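Local coordinates for protein nitrite oxidoreductase subunit C (Kuenenia stuttgartiensis, PDB 7B04) that binds heme b and calcium as the heme-carrying subunit of nitrite oxidoreductase, and probably serves in electron transport, at residues K52-D57 and K101-G106; D132-M137 and W165-D170; D170-L175 and G230-D235. All blocks are in the same frame, centred on the assembly; numbering follows the deposited sequence.

Contact 1. Residues K52-D57 and K101-G106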
loop_
_atom_site.group_PDB
_atom_site.type_symbol
_atom_site.label_atom_id
_atom_site.label_comp_id
_atom_site.label_asym_id
_atom_site.label_seq_id
_atom_site.Cartn_x
_atom_site.Cartn_y
_atom_site.Cartn_z
ATOM N N LYS C 52 -5.441 38.300 56.698
ATOM C CA LYS C 52 -4.672 38.793 57.831
ATOM C C LYS C 52 -3.406 39.491 57.352
ATOM O O LYS C 52 -2.687 38.970 56.494
ATOM C CB LYS C 52 -4.325 37.643 58.774
ATOM C CG LYS C 52 -3.636 38.085 60.049
ATOM C CD LYS C 52 -3.487 36.929 61.018
ATOM C CE LYS C 52 -2.632 37.319 62.210
ATOM N NZ LYS C 52 -3.288 38.361 63.044
ATOM N N TYR C 53 -3.137 40.672 57.903
ATOM C CA TYR C 53 -1.914 41.389 57.571
ATOM C C TYR C 53 -0.729 40.830 58.353
ATOM O O TYR C 53 -0.767 40.757 59.585
ATOM C CB TYR C 53 -2.071 42.879 57.862
ATOM C CG TYR C 53 -0.758 43.606 57.764
ATOM C CD1 TYR C 53 -0.183 43.869 56.529
ATOM C CD2 TYR C 53 -0.073 43.994 58.907
ATOM C CE1 TYR C 53 1.027 44.519 56.434
ATOM C CE2 TYR C 53 1.139 44.642 58.820
ATOM C CZ TYR C 53 1.684 44.903 57.582
ATOM O OH TYR C 53 2.891 45.549 57.490
ATOM N N MET C 54 0.321 40.438 57.633
ATOM C CA MET C 54 1.515 39.866 58.256
ATOM C C MET C 54 2.674 39.976 57.271
ATOM O O MET C 54 2.580 39.442 56.163
ATOM C CB MET C 54 1.279 38.419 58.687
ATOM C CG MET C 54 0.927 37.450 57.572
ATOM S SD MET C 54 0.839 35.745 58.140
ATOM C CE MET C 54 -0.698 35.783 59.054
ATOM N N GLN C 55 3.690 40.778 57.600
ATOM C CA GLN C 55 4.929 40.752 56.823
ATOM C C GLN C 55 5.307 39.307 56.485
ATOM O O GLN C 55 5.546 38.488 57.378
ATOM C CB GLN C 55 6.061 41.504 57.543
ATOM C CG GLN C 55 6.876 40.739 58.575
ATOM C CD GLN C 55 8.258 41.335 58.780
ATOM O OE1 GLN C 55 8.613 42.341 58.162
ATOM N NE2 GLN C 55 9.046 40.713 59.647
ATOM N N ILE C 56 5.260 38.957 55.205
ATOM C CA ILE C 56 5.583 37.612 54.741
ATOM C C ILE C 56 6.992 37.633 54.163
ATOM O O ILE C 56 7.232 38.223 53.104
ATOM C CB ILE C 56 4.561 37.107 53.716
ATOM C CG1 ILE C 56 3.161 37.124 54.330
ATOM C CG2 ILE C 56 4.906 35.695 53.275
ATOM C CD1 ILE C 56 2.062 37.394 53.351
ATOM N N ASP C 57 7.918 36.955 54.836
ATOM C CA ASP C 57 9.288 36.833 54.354
ATOM C C ASP C 57 9.383 35.541 53.558
ATOM O O ASP C 57 9.148 34.454 54.096
ATOM C CB ASP C 57 10.291 36.830 55.509
ATOM C CG ASP C 57 10.428 38.186 56.178
ATOM O OD1 ASP C 57 10.163 39.213 55.518
ATOM O OD2 ASP C 57 10.811 38.223 57.368
ATOM N N LYS C 101 -7.604 30.017 53.129
ATOM C CA LYS C 101 -6.987 31.035 53.964
ATOM C C LYS C 101 -6.361 32.107 53.081
ATOM O O LYS C 101 -6.109 31.889 51.893
ATOM C CB LYS C 101 -5.914 30.437 54.885
ATOM C CG LYS C 101 -6.446 29.532 55.978
ATOM C CD LYS C 101 -5.323 29.072 56.893
ATOM C CE LYS C 101 -5.841 28.168 57.997
ATOM N NZ LYS C 101 -4.744 27.710 58.893
ATOM N N ALA C 102 -6.106 33.274 53.670
ATOM C CA ALA C 102 -5.555 34.382 52.903
ATOM C C ALA C 102 -4.789 35.328 53.818
ATOM O O ALA C 102 -5.205 35.592 54.949
ATOM C CB ALA C 102 -6.649 35.149 52.154
ATOM N N ILE C 103 -3.673 35.844 53.296
ATOM C CA ILE C 103 -2.760 36.732 54.005
ATOM C C ILE C 103 -2.227 37.729 52.985
ATOM O O ILE C 103 -2.227 37.470 51.780
ATOM C CB ILE C 103 -1.599 35.966 54.673
ATOM C CG1 ILE C 103 -0.840 35.157 53.621
ATOM C CG2 ILE C 103 -2.111 35.051 55.776
ATOM C CD1 ILE C 103 0.293 34.340 54.177
ATOM N N HIS C 104 -1.769 38.885 53.466
ATOM C CA HIS C 104 -1.196 39.853 52.538
ATOM C C HIS C 104 -0.101 40.676 53.203
ATOM O O HIS C 104 -0.056 40.837 54.426
ATOM C CB HIS C 104 -2.275 40.747 51.901
ATOM C CG HIS C 104 -2.770 41.856 52.777
ATOM N ND1 HIS C 104 -2.069 43.026 52.969
ATOM C CD2 HIS C 104 -3.926 41.995 53.467
ATOM C CE1 HIS C 104 -2.759 43.825 53.764
ATOM N NE2 HIS C 104 -3.890 43.223 54.079
ATOM N N ASP C 105 0.775 41.211 52.348
ATOM C CA ASP C 105 1.952 41.977 52.731
ATOM C C ASP C 105 1.698 43.467 52.814
ATOM O O ASP C 105 2.416 44.173 53.531
ATOM C CB ASP C 105 3.015 41.837 51.627
ATOM C CG ASP C 105 4.167 40.942 51.987
ATOM O OD1 ASP C 105 4.594 40.932 53.157
ATOM O OD2 ASP C 105 4.672 40.269 51.063
ATOM N N GLY C 106 0.674 43.945 52.130
ATOM C CA GLY C 106 0.581 45.338 51.779
ATOM C C GLY C 106 1.112 45.552 50.384
ATOM O O GLY C 106 0.907 46.622 49.798
#

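Contact 2. Residues D132-M137 and W165-D170. With CA (calcium ion), chain B; HEM (protoporphyrin IX containing Fe), chain D.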
loop_
_atom_site.group_PDB
_atom_site.type_symbol
_atom_site.label_atom_id
_atom_site.label_comp_id
_atom_site.label_asym_id
_atom_site.label_seq_id
_atom_site.Cartn_x
_atom_site.Cartn_y
_atom_site.Cartn_z
ATOM N N ASP C 132 -6.124 17.667 37.482
ATOM C CA ASP C 132 -6.706 18.255 38.684
ATOM C C ASP C 132 -6.467 19.753 38.677
ATOM O O ASP C 132 -5.389 20.218 38.310
ATOM C CB ASP C 132 -6.123 17.649 39.945
ATOM C CG ASP C 132 -6.682 16.280 40.233
ATOM O OD1 ASP C 132 -5.913 15.312 40.141
ATOM O OD2 ASP C 132 -7.890 16.173 40.525
ATOM N N GLY C 133 -7.485 20.509 39.061
ATOM C CA GLY C 133 -7.385 21.953 39.032
ATOM C C GLY C 133 -8.201 22.606 40.128
ATOM O O GLY C 133 -9.096 21.996 40.726
ATOM N N ALA C 134 -7.850 23.858 40.407
ATOM C CA ALA C 134 -8.581 24.691 41.345
ATOM C C ALA C 134 -8.594 26.118 40.822
ATOM O O ALA C 134 -7.684 26.541 40.103
ATOM C CB ALA C 134 -7.958 24.646 42.738
ATOM N N ALA C 135 -9.640 26.858 41.178
ATOM C CA ALA C 135 -9.764 28.216 40.676
ATOM C C ALA C 135 -10.493 29.102 41.673
ATOM O O ALA C 135 -11.393 28.656 42.391
ATOM C CB ALA C 135 -10.492 28.260 39.329
ATOM N N LEU C 136 -10.087 30.366 41.699
ATOM C CA LEU C 136 -10.752 31.410 42.457
ATOM C C LEU C 136 -11.195 32.500 41.496
ATOM O O LEU C 136 -10.576 32.713 40.449
ATOM C CB LEU C 136 -9.832 32.001 43.526
ATOM C CG LEU C 136 -9.316 31.028 44.583
ATOM C CD1 LEU C 136 -8.249 31.690 45.437
ATOM C CD2 LEU C 136 -10.462 30.519 45.444
ATOM N N MET C 137 -12.280 33.183 41.844
ATOM C CA MET C 137 -12.821 34.212 40.974
ATOM C C MET C 137 -13.277 35.387 41.818
ATOM O O MET C 137 -13.749 35.224 42.946
ATOM C CB MET C 137 -13.955 33.697 40.081
ATOM C CG MET C 137 -15.306 33.527 40.715
ATOM S SD MET C 137 -16.451 33.019 39.419
ATOM C CE MET C 137 -18.017 33.336 40.206
ATOM N N TRP C 165 -8.723 33.057 38.390
ATOM C CA TRP C 165 -7.382 32.518 38.603
ATOM C C TRP C 165 -7.488 31.000 38.543
ATOM O O TRP C 165 -8.006 30.383 39.476
ATOM C CB TRP C 165 -6.806 32.950 39.950
ATOM C CG TRP C 165 -6.657 34.421 40.143
ATOM C CD1 TRP C 165 -6.781 35.396 39.197
ATOM C CD2 TRP C 165 -6.347 35.088 41.370
ATOM N NE1 TRP C 165 -6.569 36.631 39.762
ATOM C CE2 TRP C 165 -6.300 36.468 41.095
ATOM C CE3 TRP C 165 -6.105 34.651 42.676
ATOM C CZ2 TRP C 165 -6.021 37.415 42.079
ATOM C CZ3 TRP C 165 -5.828 35.592 43.650
ATOM C CH2 TRP C 165 -5.789 36.958 43.347
ATOM N N HIS C 166 -6.992 30.393 37.470
ATOM C CA HIS C 166 -7.127 28.953 37.270
ATOM C C HIS C 166 -5.783 28.278 37.511
ATOM O O HIS C 166 -4.845 28.452 36.726
ATOM C CB HIS C 166 -7.647 28.631 35.872
ATOM C CG HIS C 166 -8.007 27.190 35.686
ATOM N ND1 HIS C 166 -8.235 26.632 34.447
ATOM C CD2 HIS C 166 -8.175 26.193 36.585
ATOM C CE1 HIS C 166 -8.531 25.352 34.591
ATOM N NE2 HIS C 166 -8.501 25.061 35.879
ATOM N N TRP C 167 -5.695 27.498 38.587
ATOM C CA TRP C 167 -4.521 26.680 38.843
ATOM C C TRP C 167 -4.650 25.351 38.112
ATOM O O TRP C 167 -5.712 24.721 38.126
ATOM C CB TRP C 167 -4.336 26.428 40.340
ATOM C CG TRP C 167 -3.262 25.424 40.620
ATOM C CD1 TRP C 167 -1.914 25.634 40.580
ATOM C CD2 TRP C 167 -3.442 24.042 40.952
ATOM N NE1 TRP C 167 -1.245 24.473 40.881
ATOM C CE2 TRP C 167 -2.162 23.480 41.111
ATOM C CE3 TRP C 167 -4.563 23.227 41.137
ATOM C CZ2 TRP C 167 -1.969 22.141 41.446
ATOM C CZ3 TRP C 167 -4.369 21.899 41.471
ATOM C CH2 TRP C 167 -3.083 21.370 41.622
ATOM N N LYS C 168 -3.561 24.925 37.478
ATOM C CA LYS C 168 -3.528 23.678 36.728
ATOM C C LYS C 168 -2.390 22.808 37.242
ATOM O O LYS C 168 -1.242 23.260 37.318
ATOM C CB LYS C 168 -3.369 23.948 35.230
ATOM C CG LYS C 168 -4.531 24.713 34.619
ATOM C CD LYS C 168 -4.343 24.918 33.127
ATOM C CE LYS C 168 -5.521 25.659 32.519
ATOM N NZ LYS C 168 -5.594 27.070 32.992
ATOM N N ALA C 169 -2.713 21.560 37.590
ATOM C CA ALA C 169 -1.701 20.654 38.122
ATOM C C ALA C 169 -0.666 20.292 37.065
ATOM O O ALA C 169 0.522 20.152 37.376
ATOM C CB ALA C 169 -2.359 19.392 38.679
ATOM N N ASP C 170 -1.098 20.124 35.811
ATOM C CA ASP C 170 -0.152 19.794 34.752
ATOM C C ASP C 170 0.838 20.926 34.511
ATOM O O ASP C 170 1.992 20.674 34.148
ATOM C CB ASP C 170 -0.898 19.446 33.463
ATOM C CG ASP C 170 -1.819 20.557 32.997
ATOM O OD1 ASP C 170 -1.957 21.566 33.719
ATOM O OD2 ASP C 170 -2.408 20.418 31.905
HETATM CA CA CA B . -7.177 13.812 41.316
HETATM C CHA HEM D . -15.267 26.788 32.751
HETATM C CHB HEM D . -20.031 26.617 33.762
HETATM C CHC HEM D . -18.990 28.381 38.169
HETATM C CHD HEM D . -14.227 28.720 37.101
HETATM C C1A HEM D . -16.638 26.676 32.606
HETATM C C2A HEM D . -17.349 26.477 31.360
HETATM C C3A HEM D . -18.663 26.418 31.632
HETATM C C4A HEM D . -18.840 26.600 33.060
HETATM C CMA HEM D . -19.815 26.206 30.623
HETATM C CAA HEM D . -16.657 26.321 29.986
HETATM C CBA HEM D . -17.017 27.471 29.055
HETATM C CGA HEM D . -16.010 28.573 29.216
HETATM O O1A HEM D . -16.407 29.764 29.140
HETATM O O2A HEM D . -14.814 28.252 29.436
HETATM C C1B HEM D . -20.172 27.020 35.075
HETATM C C2B HEM D . -21.370 26.936 35.887
HETATM C C3B HEM D . -21.086 27.432 37.110
HETATM C C4B HEM D . -19.688 27.830 37.109
HETATM C CMB HEM D . -22.708 26.381 35.351
HETATM C CAB HEM D . -21.989 27.572 38.365
HETATM C CBB HEM D . -23.202 27.023 38.497
HETATM C C1C HEM D . -17.621 28.566 38.278
HETATM C C2C HEM D . -16.910 28.923 39.494
HETATM C C3C HEM D . -15.607 29.010 39.209
HETATM C C4C HEM D . -15.428 28.729 37.796
HETATM C CMC HEM D . -17.550 29.146 40.882
HETATM C CAC HEM D . -14.483 29.364 40.210
HETATM C CBC HEM D . -13.600 30.332 39.952
HETATM C C1D HEM D . -14.084 28.131 35.857
HETATM C C2D HEM D . -12.841 27.720 35.226
HETATM C C3D HEM D . -13.130 27.190 34.038
HETATM C C4D HEM D . -14.569 27.240 33.855
HETATM C CMD HEM D . -11.419 27.865 35.807
HETATM C CAD HEM D . -12.095 26.629 33.039
HETATM C CBD HEM D . -12.007 25.112 33.146
HETATM C CGD HEM D . -10.841 24.613 32.332
HETATM O O1D HEM D . -10.551 23.392 32.383
HETATM O O2D HEM D . -10.188 25.433 31.637
HETATM N NA HEM D . -17.584 26.753 33.610
HETATM N NB HEM D . -19.176 27.567 35.854
HETATM N NC HEM D . -16.687 28.458 37.255
HETATM N ND HEM D . -15.124 27.817 34.987
HETATM FE FE HEM D . -17.273 27.797 35.249
#

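Contact 3. Residues D170-L175 and G230-D235. With CA (calcium ion), chain E.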
loop_
_atom_site.group_PDB
_atom_site.type_symbol
_atom_site.label_atom_id
_atom_site.label_comp_id
_atom_site.label_asym_id
_atom_site.label_seq_id
_atom_site.Cartn_x
_atom_site.Cartn_y
_atom_site.Cartn_z
ATOM N N ASP C 170 -1.098 20.124 35.811
ATOM C CA ASP C 170 -0.152 19.794 34.752
ATOM C C ASP C 170 0.838 20.926 34.511
ATOM O O ASP C 170 1.992 20.674 34.148
ATOM C CB ASP C 170 -0.898 19.446 33.463
ATOM C CG ASP C 170 -1.819 20.557 32.997
ATOM O OD1 ASP C 170 -1.957 21.566 33.719
ATOM O OD2 ASP C 170 -2.408 20.418 31.905
ATOM N N TRP C 171 0.408 22.176 34.702
ATOM C CA TRP C 171 1.326 23.300 34.567
ATOM C C TRP C 171 2.431 23.246 35.613
ATOM O O TRP C 171 3.555 23.689 35.352
ATOM C CB TRP C 171 0.564 24.623 34.647
ATOM C CG TRP C 171 -0.214 24.927 33.401
ATOM C CD1 TRP C 171 -0.529 24.056 32.399
ATOM C CD2 TRP C 171 -0.759 26.196 33.015
ATOM N NE1 TRP C 171 -1.245 24.699 31.419
ATOM C CE2 TRP C 171 -1.398 26.014 31.771
ATOM C CE3 TRP C 171 -0.772 27.465 33.600
ATOM C CZ2 TRP C 171 -2.043 27.053 31.105
ATOM C CZ3 TRP C 171 -1.413 28.496 32.936
ATOM C CH2 TRP C 171 -2.040 28.283 31.702
ATOM N N GLU C 172 2.133 22.714 36.801
ATOM C CA GLU C 172 3.182 22.504 37.793
ATOM C C GLU C 172 4.218 21.514 37.279
ATOM O O GLU C 172 5.426 21.732 37.427
ATOM C CB GLU C 172 2.576 21.999 39.103
ATOM C CG GLU C 172 1.756 23.018 39.880
ATOM C CD GLU C 172 2.614 24.013 40.636
ATOM O OE1 GLU C 172 3.794 23.707 40.905
ATOM O OE2 GLU C 172 2.098 25.096 40.980
ATOM N N ALA C 173 3.760 20.417 36.670
ATOM C CA ALA C 173 4.681 19.452 36.082
ATOM C C ALA C 173 5.419 20.027 34.881
ATOM O O ALA C 173 6.582 19.682 34.648
ATOM C CB ALA C 173 3.926 18.185 35.682
ATOM N N ASP C 174 4.766 20.900 34.107
ATOM C CA ASP C 174 5.436 21.517 32.967
ATOM C C ASP C 174 6.589 22.406 33.410
ATOM O O ASP C 174 7.594 22.517 32.699
ATOM C CB ASP C 174 4.433 22.317 32.136
ATOM C CG ASP C 174 3.430 21.431 31.422
ATOM O OD1 ASP C 174 3.775 20.272 31.109
ATOM O OD2 ASP C 174 2.297 21.894 31.171
ATOM N N LEU C 175 6.466 23.044 34.576
ATOM C CA LEU C 175 7.534 23.896 35.081
ATOM C C LEU C 175 8.817 23.116 35.330
ATOM O O LEU C 175 9.906 23.699 35.283
ATOM C CB LEU C 175 7.091 24.599 36.366
ATOM C CG LEU C 175 6.015 25.679 36.223
ATOM C CD1 LEU C 175 5.564 26.166 37.591
ATOM C CD2 LEU C 175 6.519 26.838 35.379
ATOM N N GLY C 230 5.705 29.159 31.659
ATOM C CA GLY C 230 6.562 29.561 32.759
ATOM C C GLY C 230 5.734 29.957 33.955
ATOM O O GLY C 230 6.148 30.809 34.750
ATOM N N ARG C 231 4.565 29.341 34.105
ATOM C CA ARG C 231 3.578 29.766 35.078
ATOM C C ARG C 231 2.726 28.562 35.460
ATOM O O ARG C 231 2.614 27.597 34.701
ATOM C CB ARG C 231 2.759 30.902 34.449
ATOM C CG ARG C 231 1.523 31.366 35.147
ATOM C CD ARG C 231 1.100 32.694 34.537
ATOM N NE ARG C 231 1.641 33.821 35.287
ATOM C CZ ARG C 231 2.647 34.586 34.874
ATOM N NH1 ARG C 231 3.249 34.336 33.720
ATOM N NH2 ARG C 231 3.065 35.591 35.632
ATOM N N ALA C 232 2.127 28.623 36.652
ATOM C CA ALA C 232 1.280 27.539 37.132
ATOM C C ALA C 232 -0.195 27.900 37.241
ATOM O O ALA C 232 -1.025 26.994 37.378
ATOM C CB ALA C 232 1.773 27.049 38.499
ATOM N N VAL C 233 -0.546 29.180 37.179
ATOM C CA VAL C 233 -1.928 29.626 37.303
ATOM C C VAL C 233 -2.211 30.573 36.149
ATOM O O VAL C 233 -1.423 31.487 35.888
ATOM C CB VAL C 233 -2.195 30.320 38.653
ATOM C CG1 VAL C 233 -3.648 30.755 38.758
ATOM C CG2 VAL C 233 -1.835 29.391 39.809
ATOM N N GLU C 234 -3.356 30.400 35.500
ATOM C CA GLU C 234 -3.709 31.244 34.369
ATOM C C GLU C 234 -4.602 32.382 34.844
ATOM O O GLU C 234 -5.554 32.160 35.598
ATOM C CB GLU C 234 -4.413 30.431 33.281
ATOM C CG GLU C 234 -4.763 31.230 32.031
ATOM C CD GLU C 234 -5.553 30.419 31.017
ATOM O OE1 GLU C 234 -5.441 30.706 29.806
ATOM O OE2 GLU C 234 -6.282 29.493 31.429
ATOM N N ASP C 235 -4.274 33.597 34.417
ATOM C CA ASP C 235 -5.044 34.784 34.751
ATOM C C ASP C 235 -6.000 35.052 33.598
ATOM O O ASP C 235 -5.562 35.273 32.465
ATOM C CB ASP C 235 -4.113 35.972 34.992
ATOM C CG ASP C 235 -4.832 37.174 35.560
ATOM O OD1 ASP C 235 -5.402 37.060 36.664
ATOM O OD2 ASP C 235 -4.797 38.244 34.921
HETATM CA CA CA E . -3.698 40.394 34.237
#

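Contact 1. Residues K52-D57 and K101-G106
Lys52 and Tyr53 pair in parallel register with Ile103 and His104, and three backbone hydrogen bonds define the pairing. Lys52 N donates to Ala102 O (3.2 Å), His104 N donates to Lys52 O, and Met54 N donates to His104 O (3.3 Å). A side chain continues the polar contact where the strands end: Ile56 N meets Asp105 OD1 at 2.9 Å, with a nearly linear 176° at the hydrogen. This donor reaches the oxygen on its syn side, somewhat out of the carboxylate plane. The site lies at one end of the beta domain of the ethylbenzene dehydrogenase family, where strand 49-53 runs between strands 97-104 and 306-316, parallel to both. Apolar contact centres on Ile103, whose CG1 sits between the backbone N and the carbonyl carbon (chi1 57°). Its CD1 meets Ile56 CD1 at 3.6 Å, and its CG2 touches Met54 CE at the same distance. Helix 64-71 closes over this cluster through Leu67 and Ala70. The Tyr53 ring presents an edge to the turn: Tyr53 CE1 lies 3.2 Å from Asp105 O, near the ring plane. The Tyr53 and His104 rings have their planes 54° apart, with Tyr53 CD1 3.8 Å from His104 CE1. His104 NE2 bonds to Glu317 O, while ND1 receives a weak bond from Gly106 N, which lies in the imidazole plane.

Contact 2. Residues D132-M137 and W165-D170
His166 lays one imidazole face against the heme methyl CMD, which stands 3.5 Å from the ring plane and is displaced toward the rim. Lys168 CG covers the centre of the opposite face, and Ala134 O lies in plane at the ring edge, 3.6 Å from His166 CD2. His166 CE1 also comes within 3.3 Å of the heme propionate carbon CGD. Ala135 CB reaches the same methyl, CMD, at 3.7 Å. On the other side of the strands Trp167 has CG anti to the backbone N (chi1 171°); the indole's edge meets Ala134, with Ala134 N in the ring plane 3.4 Å from Trp167 CE3. The backbones of strands 133-139 and 162-168 are antiparallel: Ala134 with Trp167 and Leu136 with Trp165 are hydrogen-bonded pairs, while Ala135 with His166 is non-hydrogen-bonded. Past the last strand pair, Ala169 N donates to Asp132 O (3.1 Å). Asp132 then grips a calcium ion with both oxygens, OD1 at 2.3 Å and OD2 at 2.6 Å, in a site completed by Asp117, Thr119, Asn121 and Asn295. One strand pair thus serves two kinds of chemistry: ionic coordination at its end, and on the face of Ala135 and His166 apolar contact with a heme methyl beside a polar propionate, which may help to position the cofactor.

Contact 3. Residues D170-L175 and G230-D235
Trp171 has CG anti to its carbonyl carbon (chi1 -75°), and Glu234 has CG anti to its backbone N (chi1 -177°); the indole leaves the helix toward the strand, where its six-membered ring meets the base of the glutamate side chain. Helix 169-175 packs on the loop leading into strand 233-238 and on the start of that strand, in the heme-binding beta domain: the helix continues directly from strand 162-168, and after a long excursion the chain returns in strand 233-238, antiparallel to that strand. No hydrogen bond joins the two segments, so the evidence for the contact is surface fit. Trp171 carries most of it. Its CH2 lies 3.6 Å from Glu234 CB, its CE3 lies 3.6 Å from Arg231 O, and Ala232 C sits near the ring plane at the indole edge. The indole and carboxylate planes are 57° apart, so they do not stack. Further along the helix, Leu175 lays its two methyls on the lead-in to the strand: CD2 approaches Arg231 N at 3.4 Å, while CD1 faces Ala232 CB at 4.0 Å. The carboxylate of Glu234 is held beyond the indole, OE1 by Ser246 OG and OE2 by salt bridges to Lys168 and to Arg209 of subunit B, which ties this strand to the subunit interface. Arg231 sets off away from the helix at CB, and its NE bonds to Val252 O. Asp235, next along the strand, takes no part in the contact; its carboxylate binds a calcium ion together with Gln247, His249, Asp251 and Asp278. There it binds through a single oxygen, OD2, 2.5 Å from the ion.

The three contacts come in series along the chain, contacts 2 and 3 meeting at the shared Asp170. These two form one unit, with centres 9 Å apart: both use helix 169-175, and strands 162-168 and 233-238 are neighbours. His166 O lies 2.7 Å from Glu234 N, a probable hydrogen bond that joins the two strands directly. This unit links the heme pocket, both calcium sites and the face toward subunit B. Contact 1 stands apart, its centre about 21 Å from that of contact 2 and about 23 Å from that of contact 3, in a part of the beta domain remote from the cofactors.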